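PDB 5ZHH: inositol-1-monophosphatase from Nostoc sp., which probably hydrolyses inositol monophosphates to free inositol and inorganic phosphate. Local coordinates for residues H97-L109 against Q115-L127. Sequence-based numbering, arbitrary orientation.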
loop_
_atom_site.group_PDB
_atom_site.type_symbol
_atom_site.label_atom_id
_atom_site.label_comp_id
_atom_site.label_asym_id
_atom_site.label_seq_id
_atom_site.Cartn_x
_atom_site.Cartn_y
_atom_site.Cartn_z
ATOM N N HIS A 97 17.140 -0.869 14.403
ATOM C CA HIS A 97 16.068 -1.347 15.267
ATOM C C HIS A 97 14.767 -1.595 14.512
ATOM O O HIS A 97 13.773 -1.995 15.128
ATOM C CB HIS A 97 15.820 -0.334 16.397
ATOM C CG HIS A 97 16.916 -0.272 17.418
ATOM N ND1 HIS A 97 16.870 -0.976 18.603
ATOM C CD2 HIS A 97 18.085 0.412 17.434
ATOM C CE1 HIS A 97 17.961 -0.727 19.305
ATOM N NE2 HIS A 97 18.718 0.109 18.617
ATOM N N GLN A 98 14.754 -1.374 13.194
ATOM C CA GLN A 98 13.526 -1.352 12.393
ATOM C C GLN A 98 12.513 -0.351 12.927
ATOM O O GLN A 98 11.307 -0.539 12.769
ATOM C CB GLN A 98 12.867 -2.728 12.238
ATOM C CG GLN A 98 13.682 -3.744 11.465
ATOM C CD GLN A 98 14.244 -4.840 12.329
ATOM O OE1 GLN A 98 15.220 -4.643 13.055
ATOM N NE2 GLN A 98 13.629 -6.020 12.251
ATOM N N TYR A 99 12.989 0.710 13.565
ATOM C CA TYR A 99 12.104 1.804 13.937
ATOM C C TYR A 99 11.744 2.545 12.657
ATOM O O TYR A 99 12.650 2.956 11.918
ATOM C CB TYR A 99 12.776 2.739 14.946
ATOM C CG TYR A 99 11.817 3.704 15.609
ATOM C CD1 TYR A 99 11.092 3.330 16.733
ATOM C CD2 TYR A 99 11.632 4.996 15.108
ATOM C CE1 TYR A 99 10.206 4.207 17.346
ATOM C CE2 TYR A 99 10.745 5.881 15.710
ATOM C CZ TYR A 99 10.038 5.481 16.826
ATOM O OH TYR A 99 9.157 6.344 17.435
ATOM N N PRO A 100 10.478 2.708 12.340
ATOM C CA PRO A 100 10.068 3.168 10.994
ATOM C C PRO A 100 10.203 4.674 10.795
ATOM O O PRO A 100 9.224 5.412 10.677
ATOM C CB PRO A 100 8.612 2.696 10.919
ATOM C CG PRO A 100 8.133 2.748 12.335
ATOM C CD PRO A 100 9.325 2.527 13.240
ATOM N N ALA A 101 11.454 5.158 10.764
ATOM C CA ALA A 101 11.747 6.559 10.439
ATOM C C ALA A 101 13.179 6.601 9.899
ATOM O O ALA A 101 14.138 6.928 10.603
ATOM C CB ALA A 101 11.569 7.498 11.633
ATOM N N PHE A 102 13.321 6.225 8.629
ATOM C CA PHE A 102 14.600 6.289 7.940
ATOM C C PHE A 102 14.321 6.521 6.461
ATOM O O PHE A 102 13.209 6.285 5.978
ATOM C CB PHE A 102 15.427 5.014 8.164
ATOM C CG PHE A 102 14.696 3.757 7.806
ATOM C CD1 PHE A 102 14.671 3.302 6.498
ATOM C CD2 PHE A 102 14.011 3.042 8.773
ATOM C CE1 PHE A 102 13.985 2.143 6.165
ATOM C CE2 PHE A 102 13.323 1.890 8.445
ATOM C CZ PHE A 102 13.309 1.442 7.142
ATOM N N CYS A 103 15.339 6.988 5.744
ATOM C CA CYS A 103 15.120 7.418 4.372
ATOM C C CYS A 103 16.452 7.525 3.648
ATOM O O CYS A 103 17.523 7.465 4.254
ATOM C CB CYS A 103 14.395 8.765 4.331
ATOM S SG CYS A 103 15.384 10.084 5.075
ATOM N N VAL A 104 16.355 7.686 2.330
ATOM C CA VAL A 104 17.458 8.108 1.479
ATOM C C VAL A 104 17.272 9.596 1.232
ATOM O O VAL A 104 16.151 10.044 0.953
ATOM C CB VAL A 104 17.469 7.323 0.154
ATOM C CG1 VAL A 104 18.688 7.691 -0.695
ATOM C CG2 VAL A 104 17.432 5.828 0.423
ATOM N N SER A 105 18.349 10.373 1.365
ATOM C CA SER A 105 18.304 11.815 1.136
ATOM C C SER A 105 19.311 12.156 0.048
ATOM O O SER A 105 20.496 11.833 0.178
ATOM C CB SER A 105 18.613 12.592 2.423
ATOM O OG SER A 105 18.545 13.996 2.215
ATOM N N ILE A 106 18.842 12.808 -1.018
ATOM C CA ILE A 106 19.676 13.168 -2.164
ATOM C C ILE A 106 19.453 14.644 -2.459
ATOM O O ILE A 106 18.388 15.027 -2.958
ATOM C CB ILE A 106 19.350 12.317 -3.398
ATOM C CG1 ILE A 106 19.576 10.834 -3.089
ATOM C CG2 ILE A 106 20.188 12.761 -4.586
ATOM C CD1 ILE A 106 19.212 9.910 -4.231
ATOM N N GLY A 107 20.448 15.473 -2.167
ATOM C CA GLY A 107 20.347 16.901 -2.390
ATOM C C GLY A 107 21.452 17.382 -3.307
ATOM O O GLY A 107 22.548 16.817 -3.335
ATOM N N LEU A 108 21.155 18.428 -4.069
ATOM C CA LEU A 108 22.133 19.024 -4.967
ATOM C C LEU A 108 22.374 20.459 -4.535
ATOM O O LEU A 108 21.426 21.248 -4.438
ATOM C CB LEU A 108 21.670 18.969 -6.426
ATOM C CG LEU A 108 22.574 19.752 -7.390
ATOM C CD1 LEU A 108 23.981 19.160 -7.402
ATOM C CD2 LEU A 108 21.994 19.772 -8.808
ATOM N N LEU A 109 23.641 20.784 -4.279
ATOM C CA LEU A 109 24.093 22.146 -4.038
ATOM C C LEU A 109 24.609 22.731 -5.347
ATOM O O LEU A 109 25.462 22.129 -6.012
ATOM C CB LEU A 109 25.204 22.185 -2.982
ATOM C CG LEU A 109 24.917 21.682 -1.567
ATOM C CD1 LEU A 109 26.216 21.291 -0.874
ATOM C CD2 LEU A 109 24.186 22.748 -0.750
ATOM N N GLN A 115 19.418 23.352 -4.062
ATOM C CA GLN A 115 18.519 23.658 -5.171
ATOM C C GLN A 115 17.671 22.487 -5.639
ATOM O O GLN A 115 16.648 22.724 -6.298
ATOM C CB GLN A 115 19.314 24.194 -6.372
ATOM C CG GLN A 115 19.922 25.570 -6.154
ATOM C CD GLN A 115 18.892 26.687 -6.201
ATOM O OE1 GLN A 115 18.589 27.224 -7.266
ATOM N NE2 GLN A 115 18.357 27.049 -5.042
ATOM N N VAL A 116 18.068 21.246 -5.372
ATOM C CA VAL A 116 17.281 20.067 -5.723
ATOM C C VAL A 116 17.294 19.120 -4.538
ATOM O O VAL A 116 18.349 18.871 -3.945
ATOM C CB VAL A 116 17.823 19.348 -6.976
ATOM C CG1 VAL A 116 16.972 18.123 -7.290
ATOM C CG2 VAL A 116 17.871 20.292 -8.166
ATOM N N GLY A 117 16.130 18.569 -4.208
ATOM C CA GLY A 117 16.063 17.653 -3.089
ATOM C C GLY A 117 15.064 16.531 -3.266
ATOM O O GLY A 117 13.923 16.759 -3.685
ATOM N N VAL A 118 15.492 15.310 -2.968
ATOM C CA VAL A 118 14.605 14.155 -2.923
ATOM C C VAL A 118 14.851 13.413 -1.621
ATOM O O VAL A 118 16.001 13.118 -1.275
ATOM C CB VAL A 118 14.804 13.208 -4.125
ATOM C CG1 VAL A 118 13.872 12.027 -3.990
ATOM C CG2 VAL A 118 14.528 13.942 -5.440
ATOM N N ILE A 119 13.772 13.118 -0.899
ATOM C CA ILE A 119 13.821 12.350 0.340
ATOM C C ILE A 119 12.795 11.238 0.220
ATOM O O ILE A 119 11.609 11.506 -0.008
ATOM C CB ILE A 119 13.535 13.233 1.566
ATOM C CG1 ILE A 119 14.614 14.307 1.681
ATOM C CG2 ILE A 119 13.464 12.398 2.844
ATOM C CD1 ILE A 119 14.253 15.445 2.644
ATOM N N TYR A 120 13.245 9.994 0.352
ATOM C CA TYR A 120 12.380 8.841 0.143
ATOM C C TYR A 120 12.413 7.943 1.368
ATOM O O TYR A 120 13.468 7.405 1.721
ATOM C CB TYR A 120 12.790 8.054 -1.105
ATOM C CG TYR A 120 11.911 6.857 -1.368
ATOM C CD1 TYR A 120 10.529 6.989 -1.424
ATOM C CD2 TYR A 120 12.459 5.590 -1.550
ATOM C CE1 TYR A 120 9.712 5.895 -1.663
ATOM C CE2 TYR A 120 11.646 4.485 -1.786
ATOM C CZ TYR A 120 10.277 4.650 -1.837
ATOM O OH TYR A 120 9.462 3.571 -2.064
ATOM N N ASP A 121 11.259 7.798 2.011
ATOM C CA ASP A 121 10.981 6.860 3.092
ATOM C C ASP A 121 10.477 5.574 2.452
ATOM O O ASP A 121 9.312 5.515 2.052
ATOM C CB ASP A 121 9.933 7.455 4.042
ATOM C CG ASP A 121 9.476 6.488 5.140
ATOM O OD1 ASP A 121 9.842 5.291 5.140
ATOM O OD2 ASP A 121 8.704 6.945 6.008
ATOM N N PRO A 122 11.308 4.533 2.327
ATOM C CA PRO A 122 10.855 3.321 1.629
ATOM C C PRO A 122 9.936 2.443 2.459
ATOM O O PRO A 122 9.226 1.610 1.878
ATOM C CB PRO A 122 12.167 2.594 1.307
ATOM C CG PRO A 122 13.077 2.996 2.423
ATOM C CD PRO A 122 12.709 4.421 2.774
ATOM N N PHE A 123 9.921 2.601 3.786
ATOM C CA PHE A 123 9.049 1.778 4.620
ATOM C C PHE A 123 7.596 2.211 4.495
ATOM O O PHE A 123 6.700 1.365 4.400
ATOM C CB PHE A 123 9.498 1.835 6.081
ATOM C CG PHE A 123 8.767 0.864 6.974
ATOM C CD1 PHE A 123 9.186 -0.454 7.080
ATOM C CD2 PHE A 123 7.647 1.262 7.686
ATOM C CE1 PHE A 123 8.511 -1.351 7.893
ATOM C CE2 PHE A 123 6.968 0.368 8.496
ATOM C CZ PHE A 123 7.401 -0.938 8.597
ATOM N N HIS A 124 7.341 3.521 4.492
ATOM C CA HIS A 124 6.004 4.068 4.299
ATOM C C HIS A 124 5.738 4.460 2.855
ATOM O O HIS A 124 4.634 4.924 2.542
ATOM C CB HIS A 124 5.801 5.285 5.200
ATOM C CG HIS A 124 5.932 4.975 6.656
ATOM N ND1 HIS A 124 6.823 5.628 7.481
ATOM C CD2 HIS A 124 5.281 4.080 7.437
ATOM C CE1 HIS A 124 6.715 5.149 8.708
ATOM N NE2 HIS A 124 5.786 4.210 8.709
ATOM N N ASP A 125 6.733 4.310 1.984
ATOM C CA ASP A 125 6.639 4.686 0.578
ATOM C C ASP A 125 6.169 6.135 0.428
ATOM O O ASP A 125 5.153 6.434 -0.202
ATOM C CB ASP A 125 5.724 3.718 -0.176
ATOM C CG ASP A 125 5.793 3.915 -1.669
ATOM O OD1 ASP A 125 6.878 4.278 -2.167
ATOM O OD2 ASP A 125 4.765 3.718 -2.344
ATOM N N GLU A 126 6.923 7.044 1.036
ATOM C CA GLU A 126 6.657 8.472 0.922
ATOM C C GLU A 126 7.829 9.140 0.221
ATOM O O GLU A 126 8.955 9.119 0.728
ATOM C CB GLU A 126 6.402 9.100 2.297
ATOM C CG GLU A 126 5.083 8.653 2.895
ATOM C CD GLU A 126 4.673 9.479 4.091
ATOM O OE1 GLU A 126 3.454 9.651 4.295
ATOM O OE2 GLU A 126 5.568 9.978 4.802
ATOM N N LEU A 127 7.554 9.727 -0.942
ATOM C CA LEU A 127 8.558 10.310 -1.821
ATOM C C LEU A 127 8.387 11.825 -1.802
ATOM O O LEU A 127 7.405 12.347 -2.334
ATOM C CB LEU A 127 8.400 9.746 -3.234
ATOM C CG LEU A 127 9.296 10.326 -4.321
ATOM C CD1 LEU A 127 10.745 10.021 -3.991
ATOM C CD2 LEU A 127 8.907 9.744 -5.699
HETATM O O HOH W 1 10.807 4.893 7.708
#
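Val104 and Tyr120 exchange two backbone hydrogen bonds, Val104 N to Tyr120 O and Tyr120 N to Val104 O, each 3.0 Å, and Ile106 with Val118 repeats the pattern. The segments of strands 103-109 and 115-121 run antiparallel at 173°, their axes 4.6 Å apart. At the far end Leu108 O accepts from Gln115 N at 2.9 Å and only weakly from Val116 N, a classic beta bulge. Val104, Ile106, Leu108, Val116 and Val118 share one face, where Val104, Leu108 and Val118 touch helix 3-25; Ile106 and Leu108 also meet side chains of the neighbouring strand 82-90. On the other, the Ile119 chi1 of -62° puts CG1 beside the backbone N and turns CG2 to the far side, where it lies 3.7 Å from Cys103 SG, beneath helix 191-199.

Beyond Cys103 the pairing gives way to side chains and water. The Phe102 ring meets Pro122 CG and Phe123 CB obliquely, while water 1 bridges Phe102 N and Asp121 OD1. His124 is held by Asp121 twice: its backbone N meets OD1 from above the carboxylate plane, and ND1 reaches OD2 on the syn side at 2.7 Å. With the ring so held, its edge faces Pro100 O, His124 CE1 lying 3.2 Å from it. The partly exposed Pro100, Phe123 and His124 lie at a subunit interface, where His124 stacks on His124 of a second subunit. The whole is a beta hairpin in the large mixed sheet of the inositol monophosphatase fold.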